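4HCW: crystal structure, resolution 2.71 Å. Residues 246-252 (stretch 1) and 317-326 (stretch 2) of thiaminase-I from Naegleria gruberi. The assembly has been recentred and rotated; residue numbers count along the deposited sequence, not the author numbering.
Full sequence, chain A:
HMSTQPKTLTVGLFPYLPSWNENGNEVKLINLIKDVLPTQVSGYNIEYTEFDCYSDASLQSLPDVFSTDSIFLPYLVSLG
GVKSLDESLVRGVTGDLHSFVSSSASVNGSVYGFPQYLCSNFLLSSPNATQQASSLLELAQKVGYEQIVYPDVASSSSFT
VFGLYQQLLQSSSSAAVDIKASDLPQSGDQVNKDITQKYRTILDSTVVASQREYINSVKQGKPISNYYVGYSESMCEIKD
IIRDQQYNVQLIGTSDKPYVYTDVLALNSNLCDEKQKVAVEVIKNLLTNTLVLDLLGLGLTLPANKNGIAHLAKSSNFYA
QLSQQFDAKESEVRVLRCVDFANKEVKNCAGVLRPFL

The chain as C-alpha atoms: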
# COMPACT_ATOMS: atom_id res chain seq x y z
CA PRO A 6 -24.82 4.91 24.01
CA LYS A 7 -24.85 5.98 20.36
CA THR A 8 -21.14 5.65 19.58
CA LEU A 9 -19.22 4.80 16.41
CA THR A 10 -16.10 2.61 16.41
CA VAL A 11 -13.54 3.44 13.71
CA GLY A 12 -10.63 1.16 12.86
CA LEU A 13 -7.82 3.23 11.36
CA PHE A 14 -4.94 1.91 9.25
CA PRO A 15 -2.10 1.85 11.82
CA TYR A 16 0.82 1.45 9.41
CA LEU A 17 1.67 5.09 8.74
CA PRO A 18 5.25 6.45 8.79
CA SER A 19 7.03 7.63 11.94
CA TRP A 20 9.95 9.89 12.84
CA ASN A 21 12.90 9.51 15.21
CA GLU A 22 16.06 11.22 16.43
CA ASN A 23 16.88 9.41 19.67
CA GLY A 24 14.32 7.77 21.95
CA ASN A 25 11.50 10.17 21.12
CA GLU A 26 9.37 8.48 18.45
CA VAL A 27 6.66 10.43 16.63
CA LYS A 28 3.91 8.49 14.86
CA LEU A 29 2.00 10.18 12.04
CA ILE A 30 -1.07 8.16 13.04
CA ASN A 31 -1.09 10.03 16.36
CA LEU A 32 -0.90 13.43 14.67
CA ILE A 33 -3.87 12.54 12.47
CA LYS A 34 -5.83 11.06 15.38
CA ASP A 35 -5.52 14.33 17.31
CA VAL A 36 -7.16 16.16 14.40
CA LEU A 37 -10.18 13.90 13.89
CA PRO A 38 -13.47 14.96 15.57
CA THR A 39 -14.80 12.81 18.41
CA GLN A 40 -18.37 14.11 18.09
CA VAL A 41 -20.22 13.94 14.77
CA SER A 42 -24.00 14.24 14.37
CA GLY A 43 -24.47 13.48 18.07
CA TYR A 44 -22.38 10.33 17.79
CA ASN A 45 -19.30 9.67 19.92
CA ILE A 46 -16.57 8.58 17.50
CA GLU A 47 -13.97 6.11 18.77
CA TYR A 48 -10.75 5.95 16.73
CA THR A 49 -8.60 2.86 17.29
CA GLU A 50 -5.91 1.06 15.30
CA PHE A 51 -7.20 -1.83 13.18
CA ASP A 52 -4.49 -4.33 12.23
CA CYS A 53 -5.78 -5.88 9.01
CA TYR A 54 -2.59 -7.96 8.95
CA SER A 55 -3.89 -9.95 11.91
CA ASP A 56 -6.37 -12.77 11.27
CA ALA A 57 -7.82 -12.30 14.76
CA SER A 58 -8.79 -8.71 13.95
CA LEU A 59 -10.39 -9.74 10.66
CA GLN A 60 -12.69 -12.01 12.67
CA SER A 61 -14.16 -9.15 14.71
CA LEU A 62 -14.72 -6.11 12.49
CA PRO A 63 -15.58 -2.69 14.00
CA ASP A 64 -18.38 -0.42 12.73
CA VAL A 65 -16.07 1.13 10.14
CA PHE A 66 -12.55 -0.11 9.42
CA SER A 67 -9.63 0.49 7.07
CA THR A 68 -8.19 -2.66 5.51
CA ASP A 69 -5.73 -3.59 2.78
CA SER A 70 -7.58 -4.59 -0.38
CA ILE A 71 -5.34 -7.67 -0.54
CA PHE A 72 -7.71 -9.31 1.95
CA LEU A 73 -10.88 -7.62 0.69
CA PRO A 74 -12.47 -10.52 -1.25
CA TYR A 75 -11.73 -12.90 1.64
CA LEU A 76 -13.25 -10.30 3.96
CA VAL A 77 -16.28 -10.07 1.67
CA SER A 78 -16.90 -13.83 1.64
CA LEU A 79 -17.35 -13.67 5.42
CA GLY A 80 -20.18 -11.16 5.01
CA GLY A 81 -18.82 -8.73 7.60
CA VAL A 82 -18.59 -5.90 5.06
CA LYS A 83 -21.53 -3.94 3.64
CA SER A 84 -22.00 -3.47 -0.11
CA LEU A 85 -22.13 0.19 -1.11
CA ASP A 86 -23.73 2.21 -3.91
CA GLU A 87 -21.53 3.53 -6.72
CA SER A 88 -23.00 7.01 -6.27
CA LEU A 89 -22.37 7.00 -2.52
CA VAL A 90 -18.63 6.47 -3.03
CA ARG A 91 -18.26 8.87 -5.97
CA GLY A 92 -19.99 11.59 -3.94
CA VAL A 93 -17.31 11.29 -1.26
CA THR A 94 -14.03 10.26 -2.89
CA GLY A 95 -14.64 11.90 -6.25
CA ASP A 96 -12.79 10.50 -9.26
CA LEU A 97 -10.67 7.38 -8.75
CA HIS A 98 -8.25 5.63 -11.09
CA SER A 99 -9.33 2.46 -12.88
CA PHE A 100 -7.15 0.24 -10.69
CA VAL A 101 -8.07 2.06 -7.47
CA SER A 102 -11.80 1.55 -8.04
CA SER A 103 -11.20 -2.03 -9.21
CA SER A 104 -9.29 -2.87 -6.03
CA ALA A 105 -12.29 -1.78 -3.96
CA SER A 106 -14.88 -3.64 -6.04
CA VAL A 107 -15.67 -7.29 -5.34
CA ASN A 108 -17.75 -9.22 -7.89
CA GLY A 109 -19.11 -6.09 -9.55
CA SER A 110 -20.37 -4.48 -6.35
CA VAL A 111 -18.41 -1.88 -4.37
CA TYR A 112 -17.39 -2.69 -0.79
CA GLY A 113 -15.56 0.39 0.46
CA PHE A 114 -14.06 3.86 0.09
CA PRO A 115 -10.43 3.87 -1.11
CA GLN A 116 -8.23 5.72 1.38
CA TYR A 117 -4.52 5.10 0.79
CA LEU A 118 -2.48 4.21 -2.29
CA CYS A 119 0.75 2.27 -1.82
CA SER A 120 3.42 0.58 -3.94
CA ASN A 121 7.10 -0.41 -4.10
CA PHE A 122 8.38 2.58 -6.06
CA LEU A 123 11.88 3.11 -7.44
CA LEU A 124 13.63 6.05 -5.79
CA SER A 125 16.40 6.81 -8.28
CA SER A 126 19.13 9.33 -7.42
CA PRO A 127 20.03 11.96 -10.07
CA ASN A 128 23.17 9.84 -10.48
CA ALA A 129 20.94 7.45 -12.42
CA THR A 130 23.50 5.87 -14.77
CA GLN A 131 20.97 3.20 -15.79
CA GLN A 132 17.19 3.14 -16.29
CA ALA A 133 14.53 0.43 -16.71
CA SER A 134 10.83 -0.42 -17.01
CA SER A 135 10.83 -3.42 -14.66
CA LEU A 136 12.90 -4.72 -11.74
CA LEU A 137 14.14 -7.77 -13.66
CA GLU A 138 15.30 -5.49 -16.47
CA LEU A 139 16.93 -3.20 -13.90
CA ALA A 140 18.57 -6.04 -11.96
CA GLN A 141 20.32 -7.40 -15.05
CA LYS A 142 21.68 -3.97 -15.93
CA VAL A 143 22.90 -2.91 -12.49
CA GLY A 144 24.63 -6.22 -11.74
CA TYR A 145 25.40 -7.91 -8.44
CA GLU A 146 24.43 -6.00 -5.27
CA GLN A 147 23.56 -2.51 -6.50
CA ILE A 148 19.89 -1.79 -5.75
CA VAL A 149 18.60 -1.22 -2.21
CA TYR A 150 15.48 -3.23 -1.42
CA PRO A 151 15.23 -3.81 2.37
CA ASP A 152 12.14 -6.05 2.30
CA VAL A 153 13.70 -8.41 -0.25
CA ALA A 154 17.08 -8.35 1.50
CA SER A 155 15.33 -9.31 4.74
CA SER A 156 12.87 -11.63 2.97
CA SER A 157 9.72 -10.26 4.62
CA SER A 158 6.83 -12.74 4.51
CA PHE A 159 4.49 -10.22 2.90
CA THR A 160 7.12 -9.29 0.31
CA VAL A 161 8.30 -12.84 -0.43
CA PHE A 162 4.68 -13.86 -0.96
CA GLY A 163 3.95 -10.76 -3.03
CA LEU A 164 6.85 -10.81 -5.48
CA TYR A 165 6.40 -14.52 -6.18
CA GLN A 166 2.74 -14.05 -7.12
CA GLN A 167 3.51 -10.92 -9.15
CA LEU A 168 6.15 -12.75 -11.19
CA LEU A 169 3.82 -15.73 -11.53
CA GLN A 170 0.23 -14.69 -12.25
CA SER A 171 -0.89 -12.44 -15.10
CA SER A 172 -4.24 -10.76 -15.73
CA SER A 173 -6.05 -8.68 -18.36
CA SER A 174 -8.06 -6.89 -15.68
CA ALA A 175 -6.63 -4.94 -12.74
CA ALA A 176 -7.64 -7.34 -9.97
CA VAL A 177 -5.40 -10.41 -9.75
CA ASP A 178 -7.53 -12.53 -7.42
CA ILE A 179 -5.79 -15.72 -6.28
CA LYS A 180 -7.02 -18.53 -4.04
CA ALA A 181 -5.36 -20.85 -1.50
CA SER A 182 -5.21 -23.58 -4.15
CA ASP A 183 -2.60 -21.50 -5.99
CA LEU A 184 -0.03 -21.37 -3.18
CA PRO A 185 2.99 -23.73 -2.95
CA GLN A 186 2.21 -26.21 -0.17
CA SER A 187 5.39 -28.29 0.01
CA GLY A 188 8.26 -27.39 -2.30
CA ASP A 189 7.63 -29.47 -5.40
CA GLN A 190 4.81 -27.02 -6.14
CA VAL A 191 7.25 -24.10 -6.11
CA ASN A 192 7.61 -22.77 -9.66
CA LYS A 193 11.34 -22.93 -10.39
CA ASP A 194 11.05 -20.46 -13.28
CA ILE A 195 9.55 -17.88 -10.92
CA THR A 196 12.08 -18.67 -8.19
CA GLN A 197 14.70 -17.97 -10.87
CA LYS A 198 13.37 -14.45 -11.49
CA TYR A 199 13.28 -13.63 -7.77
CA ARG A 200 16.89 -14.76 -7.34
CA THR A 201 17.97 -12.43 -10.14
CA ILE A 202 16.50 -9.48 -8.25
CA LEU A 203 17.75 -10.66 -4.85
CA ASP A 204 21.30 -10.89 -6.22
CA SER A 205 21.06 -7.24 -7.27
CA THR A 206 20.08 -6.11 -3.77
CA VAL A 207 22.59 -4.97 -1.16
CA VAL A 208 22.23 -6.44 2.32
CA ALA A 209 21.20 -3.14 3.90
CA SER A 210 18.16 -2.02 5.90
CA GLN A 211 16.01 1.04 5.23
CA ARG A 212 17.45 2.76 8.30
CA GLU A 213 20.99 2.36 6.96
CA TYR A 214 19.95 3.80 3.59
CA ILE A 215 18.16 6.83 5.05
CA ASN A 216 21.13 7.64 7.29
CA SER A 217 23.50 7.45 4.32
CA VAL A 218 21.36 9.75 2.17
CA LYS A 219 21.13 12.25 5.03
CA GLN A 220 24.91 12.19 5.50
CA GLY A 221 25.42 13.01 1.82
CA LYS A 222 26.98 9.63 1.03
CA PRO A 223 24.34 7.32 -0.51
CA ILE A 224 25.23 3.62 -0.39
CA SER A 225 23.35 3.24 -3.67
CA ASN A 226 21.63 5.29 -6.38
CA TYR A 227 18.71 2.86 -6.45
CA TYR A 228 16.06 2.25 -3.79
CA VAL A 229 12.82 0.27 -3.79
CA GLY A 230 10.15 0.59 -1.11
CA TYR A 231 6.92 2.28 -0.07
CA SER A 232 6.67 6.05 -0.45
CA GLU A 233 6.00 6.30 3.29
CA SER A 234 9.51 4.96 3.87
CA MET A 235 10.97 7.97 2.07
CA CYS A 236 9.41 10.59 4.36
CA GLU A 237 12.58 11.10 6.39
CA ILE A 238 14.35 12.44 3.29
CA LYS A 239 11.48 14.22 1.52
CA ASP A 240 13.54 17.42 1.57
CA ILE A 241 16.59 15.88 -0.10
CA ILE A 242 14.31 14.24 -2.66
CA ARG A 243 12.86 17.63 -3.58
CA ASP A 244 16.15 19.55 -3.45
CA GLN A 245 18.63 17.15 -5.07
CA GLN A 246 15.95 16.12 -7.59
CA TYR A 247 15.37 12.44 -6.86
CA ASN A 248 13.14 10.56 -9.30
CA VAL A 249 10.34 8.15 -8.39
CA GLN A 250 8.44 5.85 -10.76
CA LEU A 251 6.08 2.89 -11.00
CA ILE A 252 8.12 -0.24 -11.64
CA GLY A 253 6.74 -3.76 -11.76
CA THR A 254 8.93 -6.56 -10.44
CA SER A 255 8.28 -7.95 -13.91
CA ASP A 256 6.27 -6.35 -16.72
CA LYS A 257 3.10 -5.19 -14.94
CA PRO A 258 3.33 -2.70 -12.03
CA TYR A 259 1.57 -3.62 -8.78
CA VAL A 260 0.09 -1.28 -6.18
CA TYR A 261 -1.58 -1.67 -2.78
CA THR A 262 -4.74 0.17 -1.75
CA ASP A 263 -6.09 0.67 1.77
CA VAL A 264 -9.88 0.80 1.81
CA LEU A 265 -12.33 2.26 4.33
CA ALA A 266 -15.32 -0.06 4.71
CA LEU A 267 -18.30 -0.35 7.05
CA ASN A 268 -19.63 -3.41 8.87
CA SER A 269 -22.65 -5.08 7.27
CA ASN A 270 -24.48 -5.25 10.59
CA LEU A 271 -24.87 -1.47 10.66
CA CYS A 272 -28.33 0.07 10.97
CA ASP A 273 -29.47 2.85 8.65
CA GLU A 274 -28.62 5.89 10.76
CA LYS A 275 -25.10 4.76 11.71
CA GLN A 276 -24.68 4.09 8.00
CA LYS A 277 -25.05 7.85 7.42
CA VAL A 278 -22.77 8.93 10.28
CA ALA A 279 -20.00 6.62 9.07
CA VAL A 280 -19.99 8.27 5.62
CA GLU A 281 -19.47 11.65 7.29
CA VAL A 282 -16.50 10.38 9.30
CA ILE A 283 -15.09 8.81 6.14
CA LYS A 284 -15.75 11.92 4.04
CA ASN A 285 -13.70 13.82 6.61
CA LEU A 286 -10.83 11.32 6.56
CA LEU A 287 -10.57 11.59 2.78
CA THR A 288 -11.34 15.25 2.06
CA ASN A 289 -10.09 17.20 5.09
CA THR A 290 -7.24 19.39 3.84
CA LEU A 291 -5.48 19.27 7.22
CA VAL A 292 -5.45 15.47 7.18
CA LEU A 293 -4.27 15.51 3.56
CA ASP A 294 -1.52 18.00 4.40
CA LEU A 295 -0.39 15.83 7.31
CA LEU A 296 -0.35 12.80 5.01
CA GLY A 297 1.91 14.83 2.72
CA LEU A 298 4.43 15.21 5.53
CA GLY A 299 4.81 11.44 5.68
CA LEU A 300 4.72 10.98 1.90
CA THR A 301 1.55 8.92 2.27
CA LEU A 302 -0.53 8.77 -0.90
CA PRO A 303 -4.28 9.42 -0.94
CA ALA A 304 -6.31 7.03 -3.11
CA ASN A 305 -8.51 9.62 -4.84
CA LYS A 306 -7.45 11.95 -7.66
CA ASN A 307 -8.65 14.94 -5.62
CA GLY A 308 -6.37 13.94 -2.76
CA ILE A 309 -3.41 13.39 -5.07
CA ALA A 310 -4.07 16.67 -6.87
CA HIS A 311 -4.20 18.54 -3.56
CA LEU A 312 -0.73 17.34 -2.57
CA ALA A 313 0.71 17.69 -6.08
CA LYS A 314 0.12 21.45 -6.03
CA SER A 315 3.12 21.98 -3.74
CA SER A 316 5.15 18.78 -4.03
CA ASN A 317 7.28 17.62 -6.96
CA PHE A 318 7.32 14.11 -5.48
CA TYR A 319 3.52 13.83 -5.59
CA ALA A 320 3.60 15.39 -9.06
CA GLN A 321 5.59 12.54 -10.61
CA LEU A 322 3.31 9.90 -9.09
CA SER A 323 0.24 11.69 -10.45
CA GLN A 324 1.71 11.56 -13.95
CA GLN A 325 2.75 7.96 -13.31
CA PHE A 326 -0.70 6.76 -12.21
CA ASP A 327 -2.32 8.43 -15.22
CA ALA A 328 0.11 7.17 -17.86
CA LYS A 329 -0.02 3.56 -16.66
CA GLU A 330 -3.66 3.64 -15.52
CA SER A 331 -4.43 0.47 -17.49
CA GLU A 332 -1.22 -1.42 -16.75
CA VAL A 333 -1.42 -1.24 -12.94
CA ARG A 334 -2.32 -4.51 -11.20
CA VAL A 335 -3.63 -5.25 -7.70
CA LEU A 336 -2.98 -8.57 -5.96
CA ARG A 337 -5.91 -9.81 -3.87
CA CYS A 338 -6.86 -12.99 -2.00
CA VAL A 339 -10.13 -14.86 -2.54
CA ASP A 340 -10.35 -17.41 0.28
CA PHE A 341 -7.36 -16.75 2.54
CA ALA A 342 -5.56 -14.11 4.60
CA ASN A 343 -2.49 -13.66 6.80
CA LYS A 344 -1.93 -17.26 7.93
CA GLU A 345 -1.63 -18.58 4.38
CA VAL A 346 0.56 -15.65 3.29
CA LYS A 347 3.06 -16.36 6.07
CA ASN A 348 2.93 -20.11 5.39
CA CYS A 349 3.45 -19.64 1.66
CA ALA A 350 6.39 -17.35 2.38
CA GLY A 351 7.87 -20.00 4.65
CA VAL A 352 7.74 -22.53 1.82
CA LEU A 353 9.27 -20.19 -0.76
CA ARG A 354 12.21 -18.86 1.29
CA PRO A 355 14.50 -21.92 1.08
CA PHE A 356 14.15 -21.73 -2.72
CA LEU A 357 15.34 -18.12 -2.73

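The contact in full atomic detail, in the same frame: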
# COMPACT_ATOMS: atom_id res chain seq x y z
N GLN A 246 16.70 16.67 -6.46
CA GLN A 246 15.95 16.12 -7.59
C GLN A 246 16.06 14.60 -7.73
O GLN A 246 16.65 14.10 -8.68
CB GLN A 246 16.36 16.80 -8.90
N TYR A 247 15.48 13.89 -6.77
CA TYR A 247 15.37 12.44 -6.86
C TYR A 247 14.15 12.07 -7.69
O TYR A 247 13.12 12.75 -7.61
CB TYR A 247 15.26 11.81 -5.47
CG TYR A 247 16.59 11.52 -4.80
CD1 TYR A 247 17.40 12.56 -4.34
CD2 TYR A 247 17.02 10.22 -4.60
CE1 TYR A 247 18.61 12.29 -3.72
CE2 TYR A 247 18.23 9.95 -3.98
CZ TYR A 247 19.02 10.99 -3.54
OH TYR A 247 20.22 10.72 -2.92
N ASN A 248 14.26 11.01 -8.48
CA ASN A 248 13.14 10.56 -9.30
C ASN A 248 12.45 9.32 -8.74
O ASN A 248 13.10 8.44 -8.18
CB ASN A 248 13.58 10.32 -10.74
CG ASN A 248 13.56 11.59 -11.58
OD1 ASN A 248 12.58 11.87 -12.27
ND2 ASN A 248 14.64 12.36 -11.51
N VAL A 249 11.13 9.27 -8.88
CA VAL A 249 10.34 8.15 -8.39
C VAL A 249 9.35 7.70 -9.47
O VAL A 249 8.67 8.52 -10.09
CB VAL A 249 9.60 8.52 -7.08
CG1 VAL A 249 8.83 9.83 -7.24
CG2 VAL A 249 8.67 7.40 -6.66
N GLN A 250 9.28 6.39 -9.70
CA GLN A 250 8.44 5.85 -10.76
C GLN A 250 7.76 4.54 -10.38
O GLN A 250 8.15 3.88 -9.41
CB GLN A 250 9.27 5.64 -12.03
CG GLN A 250 10.43 4.67 -11.86
CD GLN A 250 11.06 4.27 -13.17
OE1 GLN A 250 12.28 4.10 -13.26
NE2 GLN A 250 10.24 4.11 -14.20
N LEU A 251 6.74 4.18 -11.15
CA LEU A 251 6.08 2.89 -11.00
C LEU A 251 6.84 1.82 -11.76
O LEU A 251 6.89 1.83 -12.99
CB LEU A 251 4.65 2.95 -11.55
CG LEU A 251 3.53 3.33 -10.59
CD1 LEU A 251 2.20 3.34 -11.33
CD2 LEU A 251 3.48 2.36 -9.42
N ILE A 252 7.43 0.88 -11.02
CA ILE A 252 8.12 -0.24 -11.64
C ILE A 252 7.55 -1.56 -11.15
O ILE A 252 7.45 -1.81 -9.95
CB ILE A 252 9.63 -0.21 -11.38
CG1 ILE A 252 9.91 0.08 -9.91
CG2 ILE A 252 10.30 0.83 -12.26
CD1 ILE A 252 11.14 -0.61 -9.38
N ASN A 317 6.80 18.22 -5.72
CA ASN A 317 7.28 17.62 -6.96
C ASN A 317 7.22 16.09 -6.90
O ASN A 317 7.00 15.43 -7.92
CB ASN A 317 8.71 18.08 -7.25
CG ASN A 317 9.29 17.43 -8.49
OD1 ASN A 317 10.10 16.50 -8.39
ND2 ASN A 317 8.88 17.90 -9.66
N PHE A 318 7.41 15.55 -5.70
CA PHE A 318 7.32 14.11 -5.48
C PHE A 318 5.94 13.59 -5.86
O PHE A 318 5.81 12.64 -6.63
CB PHE A 318 7.63 13.78 -4.02
CG PHE A 318 7.59 12.31 -3.70
CD1 PHE A 318 8.73 11.53 -3.86
CD2 PHE A 318 6.43 11.71 -3.23
CE1 PHE A 318 8.70 10.18 -3.56
CE2 PHE A 318 6.40 10.37 -2.93
CZ PHE A 318 7.53 9.60 -3.10
N TYR A 319 4.90 14.21 -5.30
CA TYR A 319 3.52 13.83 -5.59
C TYR A 319 3.16 14.08 -7.05
O TYR A 319 2.27 13.43 -7.60
CB TYR A 319 2.55 14.58 -4.67
CG TYR A 319 2.43 13.98 -3.29
CD1 TYR A 319 3.32 14.32 -2.28
CD2 TYR A 319 1.42 13.08 -3.00
CE1 TYR A 319 3.21 13.78 -1.02
CE2 TYR A 319 1.29 12.53 -1.74
CZ TYR A 319 2.19 12.88 -0.75
OH TYR A 319 2.07 12.33 0.50
N ALA A 320 3.86 15.03 -7.67
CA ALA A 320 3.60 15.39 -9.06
C ALA A 320 3.96 14.25 -10.01
O ALA A 320 3.21 13.93 -10.93
CB ALA A 320 4.36 16.65 -9.43
N GLN A 321 5.11 13.64 -9.77
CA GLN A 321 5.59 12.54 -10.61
C GLN A 321 4.67 11.33 -10.52
O GLN A 321 4.41 10.66 -11.52
CB GLN A 321 7.01 12.14 -10.22
CG GLN A 321 8.04 13.25 -10.39
CD GLN A 321 9.44 12.80 -10.05
OE1 GLN A 321 9.69 11.61 -9.83
NE2 GLN A 321 10.38 13.74 -10.01
N LEU A 322 4.18 11.05 -9.32
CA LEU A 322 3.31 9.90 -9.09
C LEU A 322 1.94 10.10 -9.73
O LEU A 322 1.30 9.14 -10.16
CB LEU A 322 3.16 9.62 -7.60
CG LEU A 322 4.47 9.29 -6.87
CD1 LEU A 322 4.22 8.95 -5.42
CD2 LEU A 322 5.20 8.16 -7.58
N SER A 323 1.50 11.35 -9.80
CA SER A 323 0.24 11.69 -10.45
C SER A 323 0.33 11.42 -11.95
O SER A 323 -0.59 10.86 -12.55
CB SER A 323 -0.13 13.15 -10.20
OG SER A 323 -1.37 13.47 -10.79
N GLN A 324 1.45 11.81 -12.54
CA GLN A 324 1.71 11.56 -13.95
C GLN A 324 1.88 10.06 -14.18
O GLN A 324 1.46 9.54 -15.22
CB GLN A 324 2.97 12.32 -14.40
CG GLN A 324 3.36 12.09 -15.85
CD GLN A 324 4.32 10.92 -16.03
OE1 GLN A 324 4.89 10.42 -15.06
NE2 GLN A 324 4.50 10.49 -17.27
N GLN A 325 2.48 9.39 -13.21
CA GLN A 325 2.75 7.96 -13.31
C GLN A 325 1.45 7.15 -13.30
O GLN A 325 1.26 6.26 -14.12
CB GLN A 325 3.64 7.52 -12.15
CG GLN A 325 4.58 6.37 -12.50
CD GLN A 325 5.82 6.83 -13.23
OE1 GLN A 325 6.54 6.02 -13.82
NE2 GLN A 325 6.08 8.13 -13.20
N PHE A 326 0.57 7.48 -12.36
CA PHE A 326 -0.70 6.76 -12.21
C PHE A 326 -1.63 6.97 -13.40
O PHE A 326 -2.47 6.12 -13.70
CB PHE A 326 -1.40 7.17 -10.91
CG PHE A 326 -0.73 6.64 -9.67
CD1 PHE A 326 -0.10 5.41 -9.67
CD2 PHE A 326 -0.74 7.38 -8.50
CE1 PHE A 326 0.51 4.92 -8.53
CE2 PHE A 326 -0.13 6.90 -7.35
CZ PHE A 326 0.50 5.67 -7.37

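An extended segment lies along a helix, its direction 30° from the helix axis and 8.0 Å from it at closest approach, so residues two apart on the segment meet residues four apart on the helix. V249 sits over Q321 and L251 over Q325, and each pair follows the same rule: a glutamine OE1 accepts a hydrogen bond from a backbone amide while the apolar side chain beside it fills a hollow. Q321, with chi1 m and chi2 t, reaches out so that its OE1 accepts a hydrogen bond from V249 N at 2.9 Å, nearly straight. Q325 folds back instead, chi2 near 81°, and its OE1 takes a weak bond from L251 N at 3.2 Å; its NE2 makes another weak one to Q321 O, one turn earlier in its own helix.

V249 is the main bump. Its CB points toward the helix, and both methyls of V249 touch both walls of the hollow, with the closest pairs V249 CG1 to F318 CE1 and V249 CG2 to L322 CD2, each 3.7 Å. A beta-branched residue suits this place, being short yet wide enough to touch both walls. L251 reaches farther, setting CD1 3.5 Å from F326 CD1, while its CB packs 3.6 Å from Q325 CG. Thus Q325 supplies both aliphatic packing and a polar tip, and the contact buries 467 Å² in all.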